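Nucleoprotein (Rift valley fever virus, PDB 3OV9) encapsidates the viral genomic RNA, protecting it from nucleases, and assembles through its N-terminal region into ring-shaped hexamers that build the nucleocapsid. Local coordinates at residues L41-Q44 with D49-K52; K55-L60 with N88-K93; Y172-S177 with E190-T195. One frame throughout, in Å; residues are numbered along the deposited sequence.

Contact 1: residues L41-Q44 with D49-K52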
ATOM      1  N   LEU A  41      -6.048 -18.039  41.161  1.00 18.17           N
ATOM      2  CA  LEU A  41      -7.187 -18.272  40.271  1.00 18.13           C
ATOM      3  C   LEU A  41      -7.368 -19.750  39.927  1.00 18.40           C
ATOM      4  O   LEU A  41      -8.500 -20.233  39.863  1.00 18.12           O
ATOM      5  CB  LEU A  41      -7.079 -17.428  38.997  1.00 18.16           C
ATOM      6  CG  LEU A  41      -7.221 -15.906  39.142  1.00 18.02           C
ATOM      7  CD1 LEU A  41      -6.804 -15.219  37.857  1.00 17.49           C
ATOM      8  CD2 LEU A  41      -8.635 -15.493  39.539  1.00 18.22           C
ATOM      9  N   LEU A  42      -6.255 -20.461  39.724  1.00 18.66           N
ATOM     10  CA  LEU A  42      -6.290 -21.908  39.467  1.00 18.97           C
ATOM     11  C   LEU A  42      -6.933 -22.677  40.619  1.00 19.46           C
ATOM     12  O   LEU A  42      -7.821 -23.500  40.396  1.00 19.38           O
ATOM     13  CB  LEU A  42      -4.888 -22.463  39.187  1.00 18.90           C
ATOM     14  CG  LEU A  42      -4.237 -22.128  37.842  1.00 18.41           C
ATOM     15  CD1 LEU A  42      -2.776 -22.546  37.846  1.00 17.72           C
ATOM     16  CD2 LEU A  42      -4.984 -22.778  36.677  1.00 18.44           C
ATOM     17  N   LYS A  43      -6.478 -22.393  41.839  1.00 20.00           N
ATOM     18  CA  LYS A  43      -7.008 -23.009  43.059  1.00 20.74           C
ATOM     19  C   LYS A  43      -8.485 -22.674  43.269  1.00 20.91           C
ATOM     20  O   LYS A  43      -9.281 -23.548  43.631  1.00 20.96           O
ATOM     21  CB  LYS A  43      -6.192 -22.560  44.278  1.00 20.96           C
ATOM     22  CG  LYS A  43      -4.797 -23.179  44.383  1.00 22.37           C
ATOM     23  CD  LYS A  43      -4.739 -24.309  45.408  1.00 24.65           C
ATOM     24  CE  LYS A  43      -4.574 -23.784  46.826  1.00 26.06           C
ATOM     25  NZ  LYS A  43      -4.464 -24.871  47.843  1.00 27.00           N
ATOM     26  N   GLN A  44      -8.836 -21.409  43.034  1.00 21.14           N
ATOM     27  CA  GLN A  44     -10.206 -20.915  43.180  1.00 21.51           C
ATOM     28  C   GLN A  44     -11.178 -21.614  42.230  1.00 21.50           C
ATOM     29  O   GLN A  44     -12.204 -22.138  42.666  1.00 21.35           O
ATOM     30  CB  GLN A  44     -10.256 -19.397  42.961  1.00 21.57           C
ATOM     31  CG  GLN A  44     -11.658 -18.793  43.012  1.00 22.39           C
ATOM     32  CD  GLN A  44     -11.696 -17.375  42.488  1.00 23.37           C
ATOM     33  OE1 GLN A  44     -11.152 -16.455  43.102  1.00 24.03           O
ATOM     34  NE2 GLN A  44     -12.342 -17.187  41.346  1.00 23.88           N
ATOM     35  N   ASP A  49      -9.491 -30.334  41.585  1.00 24.15           N
ATOM     36  CA  ASP A  49      -9.063 -30.703  40.235  1.00 23.99           C
ATOM     37  C   ASP A  49      -7.961 -29.812  39.640  1.00 23.56           C
ATOM     38  O   ASP A  49      -7.519 -30.054  38.515  1.00 23.42           O
ATOM     39  CB  ASP A  49     -10.268 -30.719  39.285  1.00 24.41           C
ATOM     40  CG  ASP A  49     -11.349 -31.696  39.717  1.00 25.31           C
ATOM     41  OD1 ASP A  49     -11.068 -32.910  39.796  1.00 26.84           O
ATOM     42  OD2 ASP A  49     -12.487 -31.247  39.963  1.00 27.07           O
ATOM     43  N   TRP A  50      -7.502 -28.805  40.387  1.00 22.89           N
ATOM     44  CA  TRP A  50      -6.628 -27.776  39.799  1.00 22.19           C
ATOM     45  C   TRP A  50      -5.267 -28.273  39.296  1.00 21.73           C
ATOM     46  O   TRP A  50      -4.811 -27.841  38.236  1.00 21.52           O
ATOM     47  CB  TRP A  50      -6.479 -26.544  40.718  1.00 22.22           C
ATOM     48  CG  TRP A  50      -5.387 -26.617  41.752  1.00 22.43           C
ATOM     49  CD1 TRP A  50      -5.514 -27.025  43.047  1.00 23.23           C
ATOM     50  CD2 TRP A  50      -4.009 -26.245  41.583  1.00 22.80           C
ATOM     51  NE1 TRP A  50      -4.305 -26.947  43.692  1.00 23.50           N
ATOM     52  CE2 TRP A  50      -3.364 -26.466  42.820  1.00 22.98           C
ATOM     53  CE3 TRP A  50      -3.258 -25.754  40.506  1.00 22.48           C
ATOM     54  CZ2 TRP A  50      -1.999 -26.213  43.013  1.00 23.29           C
ATOM     55  CZ3 TRP A  50      -1.902 -25.502  40.697  1.00 22.47           C
ATOM     56  CH2 TRP A  50      -1.287 -25.734  41.942  1.00 23.20           C
ATOM     57  N   GLU A  51      -4.632 -29.170  40.047  1.00 21.15           N
ATOM     58  CA  GLU A  51      -3.303 -29.680  39.699  1.00 20.90           C
ATOM     59  C   GLU A  51      -3.299 -30.471  38.394  1.00 20.16           C
ATOM     60  O   GLU A  51      -2.469 -30.221  37.517  1.00 19.90           O
ATOM     61  CB  GLU A  51      -2.721 -30.521  40.839  1.00 21.30           C
ATOM     62  CG  GLU A  51      -2.197 -29.696  42.012  1.00 22.79           C
ATOM     63  CD  GLU A  51      -2.243 -30.444  43.333  1.00 25.18           C
ATOM     64  OE1 GLU A  51      -3.308 -31.001  43.675  1.00 27.04           O
ATOM     65  OE2 GLU A  51      -1.217 -30.458  44.044  1.00 26.66           O
ATOM     66  N   LYS A  52      -4.231 -31.415  38.265  1.00 19.54           N
ATOM     67  CA  LYS A  52      -4.342 -32.211  37.044  1.00 19.03           C
ATOM     68  C   LYS A  52      -4.734 -31.332  35.853  1.00 18.29           C
ATOM     69  O   LYS A  52      -4.152 -31.451  34.770  1.00 18.27           O
ATOM     70  CB  LYS A  52      -5.339 -33.361  37.226  1.00 19.22           C
ATOM     71  CG  LYS A  52      -5.376 -34.347  36.063  1.00 20.16           C
ATOM     72  CD  LYS A  52      -6.104 -35.619  36.459  1.00 22.14           C
ATOM     73  CE  LYS A  52      -6.247 -36.563  35.275  1.00 23.29           C
ATOM     74  NZ  LYS A  52      -6.804 -37.878  35.686  1.00 24.96           N
TER
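The indole of Trp-50 lies with one face under Lys-43, whose CG sits 3.8 Å above the ring plane, and the opposite face against its own neighbour Glu-51, whose CG is 3.5 Å from that plane. Lys-43 makes a CH-pi contact with the five-membered ring: its CG is 14° off the ring normal. The next carbon, CD of Lys-43, leans toward the nitrogen side and comes to 3.2 Å from Trp-50 NE1. Bends at chi2 and chi3 fold the lysine chain across the indole instead of letting it run straight out from the helix. Leu-42 meets the six-membered ring obliquely, its CB 3.9 Å from Trp-50 CE3 and its CD1 a little further off, between CE3 and CZ3. This pairing joins the last turns of helix 35-46 to the first turn of helix 50-63, two consecutive helices of the all-helical fold joined by a connection of only a few residues, inside the N-terminal region that is essential for oligomerization. A second subunit packs here too, its Leu-7 against Lys-43 and its Gln-14 against Glu-51. Trp-50 CG stands between its own backbone N and carbonyl carbon, chi1 87°, which swings the indole toward the preceding helix. Its CB also presses on backbone there, 3.3 Å from Leu-42 O, while Leu-42 itself is covered further along by Leu-102 and Leu-111.

Contact 2: residues K55-L60 with N88-K93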
ATOM      1  N   LYS A  55      -1.773 -29.307  34.590  1.00 14.54           N
ATOM      2  CA  LYS A  55      -0.875 -30.119  33.770  0.80 14.56           C
ATOM      3  C   LYS A  55      -1.413 -30.246  32.346  1.00 14.41           C
ATOM      4  O   LYS A  55      -0.662 -30.091  31.380  1.00 13.97           O
ATOM      5  CB  LYS A  55      -0.653 -31.497  34.396  0.80 14.82           C
ATOM      6  CG  LYS A  55       0.187 -31.481  35.673  0.80 15.73           C
ATOM      7  CD  LYS A  55       0.584 -32.890  36.115  0.80 17.19           C
ATOM      8  CE  LYS A  55      -0.579 -33.655  36.721  0.80 18.13           C
ATOM      9  NZ  LYS A  55      -0.298 -35.115  36.815  0.80 19.20           N
ATOM     10  N   LYS A  56      -2.716 -30.505  32.224  1.00 14.30           N
ATOM     11  CA  LYS A  56      -3.384 -30.572  30.920  1.00 14.34           C
ATOM     12  C   LYS A  56      -3.219 -29.264  30.159  1.00 14.10           C
ATOM     13  O   LYS A  56      -2.896 -29.266  28.973  1.00 14.17           O
ATOM     14  CB  LYS A  56      -4.880 -30.860  31.074  1.00 14.64           C
ATOM     15  CG  LYS A  56      -5.222 -32.260  31.520  1.00 15.37           C
ATOM     16  CD  LYS A  56      -6.703 -32.534  31.329  1.00 16.76           C
ATOM     17  CE  LYS A  56      -7.135 -33.786  32.064  1.00 17.62           C
ATOM     18  NZ  LYS A  56      -8.600 -34.015  31.926  1.00 18.64           N
ATOM     19  N   MET A  57      -3.438 -28.150  30.858  1.00 13.80           N
ATOM     20  CA  MET A  57      -3.342 -26.827  30.254  1.00 13.29           C
ATOM     21  C   MET A  57      -1.921 -26.486  29.801  1.00 13.04           C
ATOM     22  O   MET A  57      -1.737 -25.787  28.805  1.00 12.79           O
ATOM     23  CB  MET A  57      -3.907 -25.752  31.195  1.00 13.32           C
ATOM     24  CG  MET A  57      -5.435 -25.746  31.246  1.00 13.76           C
ATOM     25  SD  MET A  57      -6.168 -24.424  32.239  1.00 14.84           S
ATOM     26  CE  MET A  57      -6.007 -25.110  33.882  1.00 14.82           C
ATOM     27  N   ILE A  58      -0.923 -26.992  30.525  1.00 12.94           N
ATOM     28  CA  ILE A  58       0.477 -26.803  30.139  1.00 13.05           C
ATOM     29  C   ILE A  58       0.804 -27.599  28.867  1.00 13.44           C
ATOM     30  O   ILE A  58       1.424 -27.065  27.943  1.00 13.56           O
ATOM     31  CB  ILE A  58       1.453 -27.128  31.305  1.00 12.98           C
ATOM     32  CG1 ILE A  58       1.291 -26.089  32.424  1.00 12.58           C
ATOM     33  CG2 ILE A  58       2.909 -27.154  30.814  1.00 12.74           C
ATOM     34  CD1 ILE A  58       1.933 -26.471  33.749  1.00 12.66           C
ATOM     35  N   VAL A  59       0.366 -28.855  28.816  1.00 14.14           N
ATOM     36  CA  VAL A  59       0.522 -29.678  27.605  1.00 14.63           C
ATOM     37  C   VAL A  59      -0.166 -29.001  26.418  1.00 14.93           C
ATOM     38  O   VAL A  59       0.393 -28.928  25.317  1.00 14.87           O
ATOM     39  CB  VAL A  59      -0.010 -31.122  27.817  1.00 14.59           C
ATOM     40  CG1 VAL A  59       0.003 -31.922  26.507  1.00 15.22           C
ATOM     41  CG2 VAL A  59       0.811 -31.837  28.873  1.00 15.29           C
ATOM     42  N   LEU A  60      -1.366 -28.480  26.669  1.00 15.18           N
ATOM     43  CA  LEU A  60      -2.132 -27.722  25.688  1.00 15.72           C
ATOM     44  C   LEU A  60      -1.372 -26.487  25.191  1.00 15.57           C
ATOM     45  O   LEU A  60      -1.276 -26.253  23.986  1.00 15.54           O
ATOM     46  CB  LEU A  60      -3.477 -27.324  26.305  1.00 16.16           C
ATOM     47  CG  LEU A  60      -4.721 -27.095  25.454  1.00 17.62           C
ATOM     48  CD1 LEU A  60      -4.965 -28.233  24.470  1.00 17.93           C
ATOM     49  CD2 LEU A  60      -5.928 -26.905  26.362  1.00 18.57           C
ATOM     50  N   ASN A  88     -14.672 -22.973  30.219  1.00 22.11           N
ATOM     51  CA  ASN A  88     -15.808 -22.593  31.062  1.00 22.57           C
ATOM     52  C   ASN A  88     -15.475 -22.578  32.549  1.00 22.69           C
ATOM     53  O   ASN A  88     -15.958 -21.715  33.289  1.00 22.97           O
ATOM     54  CB  ASN A  88     -17.012 -23.508  30.809  1.00 22.82           C
ATOM     55  CG  ASN A  88     -17.557 -23.391  29.394  1.00 23.45           C
ATOM     56  OD1 ASN A  88     -18.090 -24.358  28.846  1.00 24.96           O
ATOM     57  ND2 ASN A  88     -17.433 -22.208  28.797  1.00 24.51           N
ATOM     58  N   LYS A  89     -14.646 -23.530  32.976  1.00 22.59           N
ATOM     59  CA  LYS A  89     -14.290 -23.684  34.384  1.00 22.62           C
ATOM     60  C   LYS A  89     -13.265 -22.648  34.847  1.00 22.42           C
ATOM     61  O   LYS A  89     -13.375 -22.118  35.955  1.00 22.44           O
ATOM     62  CB  LYS A  89     -13.770 -25.100  34.649  1.00 22.77           C
ATOM     63  CG  LYS A  89     -13.591 -25.454  36.118  1.00 23.78           C
ATOM     64  CD  LYS A  89     -13.202 -26.913  36.271  1.00 25.08           C
ATOM     65  CE  LYS A  89     -12.921 -27.268  37.716  1.00 26.48           C
ATOM     66  NZ  LYS A  89     -12.640 -28.722  37.864  1.00 27.18           N
ATOM     67  N   TYR A  90     -12.282 -22.363  33.995  1.00 22.17           N
ATOM     68  CA  TYR A  90     -11.171 -21.474  34.356  1.00 21.81           C
ATOM     69  C   TYR A  90     -11.242 -20.099  33.687  1.00 22.04           C
ATOM     70  O   TYR A  90     -10.338 -19.271  33.859  1.00 21.87           O
ATOM     71  CB  TYR A  90      -9.826 -22.161  34.073  1.00 21.53           C
ATOM     72  CG  TYR A  90      -9.586 -23.376  34.938  1.00 20.91           C
ATOM     73  CD1 TYR A  90      -9.011 -23.253  36.201  1.00 20.32           C
ATOM     74  CD2 TYR A  90      -9.950 -24.652  34.501  1.00 20.23           C
ATOM     75  CE1 TYR A  90      -8.798 -24.364  37.005  1.00 19.62           C
ATOM     76  CE2 TYR A  90      -9.744 -25.769  35.297  1.00 20.07           C
ATOM     77  CZ  TYR A  90      -9.166 -25.620  36.548  1.00 19.62           C
ATOM     78  OH  TYR A  90      -8.962 -26.725  37.339  1.00 19.30           O
ATOM     79  N   LYS A  91     -12.324 -19.870  32.939  1.00 22.17           N
ATOM     80  CA  LYS A  91     -12.587 -18.606  32.229  1.00 22.57           C
ATOM     81  C   LYS A  91     -11.413 -18.160  31.353  1.00 22.74           C
ATOM     82  O   LYS A  91     -11.032 -16.985  31.340  1.00 22.69           O
ATOM     83  CB  LYS A  91     -13.029 -17.499  33.205  1.00 22.64           C
ATOM     84  CG  LYS A  91     -14.144 -17.898  34.184  1.00 23.34           C
ATOM     85  CD  LYS A  91     -15.400 -18.455  33.494  1.00 25.11           C
ATOM     86  CE  LYS A  91     -16.336 -17.359  33.007  1.00 26.04           C
ATOM     87  NZ  LYS A  91     -17.532 -17.923  32.313  1.00 27.48           N
ATOM     88  N   LEU A  92     -10.858 -19.116  30.609  1.00 22.87           N
ATOM     89  CA  LEU A  92      -9.647 -18.901  29.819  1.00 23.23           C
ATOM     90  C   LEU A  92      -9.817 -17.869  28.710  1.00 23.80           C
ATOM     91  O   LEU A  92     -10.844 -17.832  28.024  1.00 23.59           O
ATOM     92  CB  LEU A  92      -9.143 -20.228  29.232  1.00 23.00           C
ATOM     93  CG  LEU A  92      -8.690 -21.326  30.202  1.00 22.76           C
ATOM     94  CD1 LEU A  92      -8.426 -22.623  29.445  1.00 21.90           C
ATOM     95  CD2 LEU A  92      -7.456 -20.907  30.995  1.00 22.14           C
ATOM     96  N   LYS A  93      -8.797 -17.030  28.555  1.00 24.39           N
ATOM     97  CA  LYS A  93      -8.756 -16.016  27.507  1.00 25.23           C
ATOM     98  C   LYS A  93      -7.527 -16.215  26.619  1.00 25.90           C
ATOM     99  O   LYS A  93      -6.683 -17.075  26.898  1.00 25.91           O
ATOM    100  CB  LYS A  93      -8.740 -14.607  28.119  1.00 25.16           C
ATOM    101  CG  LYS A  93      -9.906 -14.283  29.057  1.00 25.45           C
ATOM    102  CD  LYS A  93     -11.234 -14.159  28.310  1.00 25.82           C
ATOM    103  CE  LYS A  93     -12.348 -13.650  29.219  1.00 26.06           C
ATOM    104  NZ  LYS A  93     -12.659 -14.585  30.339  1.00 26.82           N
TER
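Two groups hold Lys-93 NZ, the backbone oxygen Lys-91 O at 3.1 Å and the carboxylate of Glu-101 in a salt bridge, in the chain that follows helix 77-90, close to Tyr-90 and Leu-92, the two residues that meet Met-57. The ammonium approaches Lys-91 O from above the carbonyl plane, well off the lone pairs. Across the contact the central motif is Met-aromatic: the methionine of helix 50-63 lies over the ring of the tyrosine at the end of helix 77-90. Met-57 CE stands almost exactly over the ring centre of Tyr-90, 3.9 Å from the centroid and 5° off the normal, as a CH-pi contact. Its sulfur is set further back, SD being 4.8 Å from the same centroid and oblique to it. The chain of Met-57 runs out extended at chi2 and then turns at chi3, -81°, which carries the methyl over the ring while the sulfur faces Leu-92.

Lys-91 leaves the helix with positive phi, 52°, and after this turn Leu-92 comes alongside Met-57, just beyond Tyr-90. The polar end of Tyr-90 is tied to the same helix as Met-57: its OH hydrogen-bonds to Asp-53 OD2, so ring face and hydroxyl are both engaged by helix 50-63. Leu-42 and Leu-104 border this apolar cluster, and the side chain of Arg-106, which probably binds RNA as in related nucleoproteins, lies about 8 Å from that of Leu-92. Both leucine methyls meet the sulfur, Leu-92 CD2 at 3.9 Å and Leu-92 CD1 at 4.0 Å from Met-57 SD.

Contact 3: residues Y172-S177 with E190-T195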
ATOM      1  N   TYR A 172      16.957 -20.469  21.379  1.00 19.29           N
ATOM      2  CA  TYR A 172      15.604 -21.005  21.218  1.00 19.36           C
ATOM      3  C   TYR A 172      14.569 -19.908  20.954  1.00 19.57           C
ATOM      4  O   TYR A 172      13.717 -20.062  20.078  1.00 19.69           O
ATOM      5  CB  TYR A 172      15.182 -21.852  22.431  1.00 18.97           C
ATOM      6  CG  TYR A 172      13.680 -21.902  22.627  1.00 18.43           C
ATOM      7  CD1 TYR A 172      12.885 -22.790  21.896  1.00 17.55           C
ATOM      8  CD2 TYR A 172      13.049 -21.042  23.526  1.00 17.40           C
ATOM      9  CE1 TYR A 172      11.502 -22.825  22.068  1.00 17.27           C
ATOM     10  CE2 TYR A 172      11.674 -21.065  23.700  1.00 17.12           C
ATOM     11  CZ  TYR A 172      10.905 -21.955  22.971  1.00 17.43           C
ATOM     12  OH  TYR A 172       9.542 -21.972  23.156  1.00 17.21           O
ATOM     13  N   LEU A 173      14.636 -18.821  21.725  1.00 19.82           N
ATOM     14  CA  LEU A 173      13.656 -17.734  21.621  1.00 20.28           C
ATOM     15  C   LEU A 173      13.680 -17.084  20.243  1.00 20.97           C
ATOM     16  O   LEU A 173      12.645 -16.641  19.744  1.00 21.12           O
ATOM     17  CB  LEU A 173      13.875 -16.678  22.708  1.00 19.92           C
ATOM     18  CG  LEU A 173      13.504 -17.037  24.150  1.00 19.31           C
ATOM     19  CD1 LEU A 173      13.943 -15.921  25.078  1.00 19.06           C
ATOM     20  CD2 LEU A 173      12.011 -17.295  24.295  1.00 19.33           C
ATOM     21  N   LEU A 174      14.866 -17.041  19.641  1.00 21.80           N
ATOM     22  CA  LEU A 174      15.048 -16.538  18.280  1.00 22.73           C
ATOM     23  C   LEU A 174      14.297 -17.396  17.261  1.00 23.39           C
ATOM     24  O   LEU A 174      13.589 -16.866  16.401  1.00 23.72           O
ATOM     25  CB  LEU A 174      16.543 -16.477  17.937  1.00 22.68           C
ATOM     26  CG  LEU A 174      16.987 -16.021  16.542  1.00 22.81           C
ATOM     27  CD1 LEU A 174      16.570 -14.583  16.262  1.00 23.16           C
ATOM     28  CD2 LEU A 174      18.495 -16.179  16.398  1.00 23.04           C
ATOM     29  N   GLN A 175      14.451 -18.714  17.371  1.00 24.03           N
ATOM     30  CA  GLN A 175      13.803 -19.657  16.458  1.00 24.78           C
ATOM     31  C   GLN A 175      12.297 -19.698  16.686  1.00 25.22           C
ATOM     32  O   GLN A 175      11.517 -19.622  15.737  1.00 25.19           O
ATOM     33  CB  GLN A 175      14.386 -21.069  16.611  1.00 24.75           C
ATOM     34  CG  GLN A 175      15.906 -21.143  16.716  1.00 25.20           C
ATOM     35  CD  GLN A 175      16.629 -20.443  15.577  1.00 26.06           C
ATOM     36  OE1 GLN A 175      16.328 -20.659  14.399  1.00 26.23           O
ATOM     37  NE2 GLN A 175      17.600 -19.603  15.926  1.00 25.77           N
ATOM     38  N   PHE A 176      11.909 -19.807  17.956  1.00 25.74           N
ATOM     39  CA  PHE A 176      10.510 -19.897  18.373  1.00 26.36           C
ATOM     40  C   PHE A 176       9.690 -18.692  17.913  1.00 27.27           C
ATOM     41  O   PHE A 176       8.603 -18.857  17.358  1.00 27.31           O
ATOM     42  CB  PHE A 176      10.442 -20.050  19.897  1.00 26.01           C
ATOM     43  CG  PHE A 176       9.056 -20.276  20.440  1.00 25.26           C
ATOM     44  CD1 PHE A 176       8.413 -21.500  20.267  1.00 24.41           C
ATOM     45  CD2 PHE A 176       8.407 -19.272  21.153  1.00 24.46           C
ATOM     46  CE1 PHE A 176       7.137 -21.713  20.786  1.00 24.13           C
ATOM     47  CE2 PHE A 176       7.131 -19.474  21.673  1.00 24.35           C
ATOM     48  CZ  PHE A 176       6.495 -20.698  21.489  1.00 24.35           C
ATOM     49  N   SER A 177      10.227 -17.492  18.131  1.00 28.32           N
ATOM     50  CA  SER A 177       9.546 -16.243  17.777  1.00 29.67           C
ATOM     51  C   SER A 177       9.321 -16.094  16.274  1.00 30.52           C
ATOM     52  O   SER A 177       8.334 -15.492  15.852  1.00 30.64           O
ATOM     53  CB  SER A 177      10.321 -15.034  18.301  1.00 29.55           C
ATOM     54  OG  SER A 177      10.414 -15.063  19.715  1.00 30.03           O
ATOM     55  N   GLU A 190      18.625  -9.102  16.075  1.00 38.36           N
ATOM     56  CA  GLU A 190      18.416  -8.018  17.037  1.00 37.85           C
ATOM     57  C   GLU A 190      16.974  -7.508  17.037  1.00 37.33           C
ATOM     58  O   GLU A 190      16.440  -7.147  18.086  1.00 37.35           O
ATOM     59  CB  GLU A 190      19.385  -6.860  16.768  1.00 37.93           C
ATOM     60  CG  GLU A 190      20.860  -7.181  17.039  1.00 38.35           C
ATOM     61  CD  GLU A 190      21.507  -8.042  15.957  1.00 38.84           C
ATOM     62  OE1 GLU A 190      20.986  -8.091  14.820  1.00 39.23           O
ATOM     63  OE2 GLU A 190      22.546  -8.671  16.248  1.00 39.18           O
ATOM     64  N   GLU A 191      16.354  -7.484  15.858  1.00 36.66           N
ATOM     65  CA  GLU A 191      14.957  -7.068  15.721  1.00 35.98           C
ATOM     66  C   GLU A 191      13.999  -8.103  16.319  1.00 35.28           C
ATOM     67  O   GLU A 191      12.983  -7.742  16.917  1.00 35.20           O
ATOM     68  CB  GLU A 191      14.613  -6.772  14.256  1.00 36.15           C
ATOM     69  CG  GLU A 191      15.202  -5.455  13.743  1.00 36.72           C
ATOM     70  CD  GLU A 191      14.949  -5.210  12.261  1.00 37.57           C
ATOM     71  OE1 GLU A 191      14.940  -6.182  11.476  1.00 37.56           O
ATOM     72  OE2 GLU A 191      14.773  -4.033  11.880  1.00 38.16           O
ATOM     73  N   VAL A 192      14.335  -9.382  16.161  1.00 34.38           N
ATOM     74  CA  VAL A 192      13.571 -10.470  16.776  1.00 33.49           C
ATOM     75  C   VAL A 192      13.788 -10.467  18.293  1.00 32.91           C
ATOM     76  O   VAL A 192      12.844 -10.665  19.062  1.00 32.71           O
ATOM     77  CB  VAL A 192      13.932 -11.854  16.165  1.00 33.54           C
ATOM     78  CG1 VAL A 192      13.197 -12.984  16.884  1.00 33.40           C
ATOM     79  CG2 VAL A 192      13.607 -11.885  14.674  1.00 33.53           C
ATOM     80  N   ALA A 193      15.031 -10.220  18.710  1.00 32.07           N
ATOM     81  CA  ALA A 193      15.384 -10.130  20.129  1.00 31.34           C
ATOM     82  C   ALA A 193      14.598  -9.043  20.857  1.00 30.83           C
ATOM     83  O   ALA A 193      14.245  -9.204  22.024  1.00 30.78           O
ATOM     84  CB  ALA A 193      16.880  -9.911  20.301  1.00 31.37           C
ATOM     85  N   ALA A 194      14.317  -7.947  20.155  1.00 30.15           N
ATOM     86  CA  ALA A 194      13.547  -6.837  20.712  1.00 29.49           C
ATOM     87  C   ALA A 194      12.122  -7.243  21.093  1.00 28.96           C
ATOM     88  O   ALA A 194      11.478  -6.569  21.898  1.00 29.11           O
ATOM     89  CB  ALA A 194      13.528  -5.661  19.739  1.00 29.52           C
ATOM     90  N   THR A 195      11.642  -8.347  20.518  1.00 28.21           N
ATOM     91  CA  THR A 195      10.285  -8.836  20.782  1.00 27.52           C
ATOM     92  C   THR A 195      10.203  -9.812  21.960  1.00 26.85           C
ATOM     93  O   THR A 195       9.119 -10.024  22.508  1.00 27.07           O
ATOM     94  CB  THR A 195       9.631  -9.494  19.531  1.00 27.61           C
ATOM     95  OG1 THR A 195      10.220 -10.777  19.282  1.00 27.88           O
ATOM     96  CG2 THR A 195       9.774  -8.606  18.299  1.00 27.78           C
TER
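Leu-174 and Val-192 meet with their side chains at about a right angle, echoing the helices that carry them: the axes of 172-177 and 190-195 cross at 90° and pass 9.5 Å apart, in keeping with the orthogonal bundle that this protein forms. The leucine sends one branch across, its CD1 3.8 Å from Val-192 CG1 and equally near the valine CB. With CG opposite the backbone N (chi1 178°), Leu-174 brings that methyl nearer to helix 189-204 than its CB direction alone would suggest. Val-192 CG1 points between two residues one turn apart, touching Ser-177 CB at 3.8 Å as well. Phe-196 packs on Ser-177 and Lys-189 on Leu-174, extending the interface along the same helix.

The two hydroxyls turn back to their own helices. Ser-177 OG donates to Leu-173 O at 2.7 Å, an oxygen that also takes the amide of Ser-177. Thr-195 OG1 donates in the carbonyl plane to Val-192 O, at 2.6 Å. Ser-177 OG and Thr-195 OG1 remain 4.3 Å apart, too far to bond, so the crossing relies on apolar contact, while Thr-195, a probable RNA-binding residue, in this RNA-free model donates its hydroxyl proton within its own helix.

In the fold
Following the chain from the N terminus, contact 1 closes the short turn between helices 35-46 and 50-63. Contact 2 then brings the middle of helix 50-63 against the end of helix 77-90, closing a longer excursion that includes helix 68-71. Contact 3 closes the connection between helices 159-180 and 189-204. The three follow in series, with no nesting or crossing. Contacts 1 and 2 share helix 50-63 and merge physically: Leu-42 CD2 packs on Met-57 CE, and both regions touch the second subunit. Contact 3 stands apart, its centre 32 Å from that of contact 1 on the opposite side of the chain's centre, and it ties together later helices that meet no other subunit there.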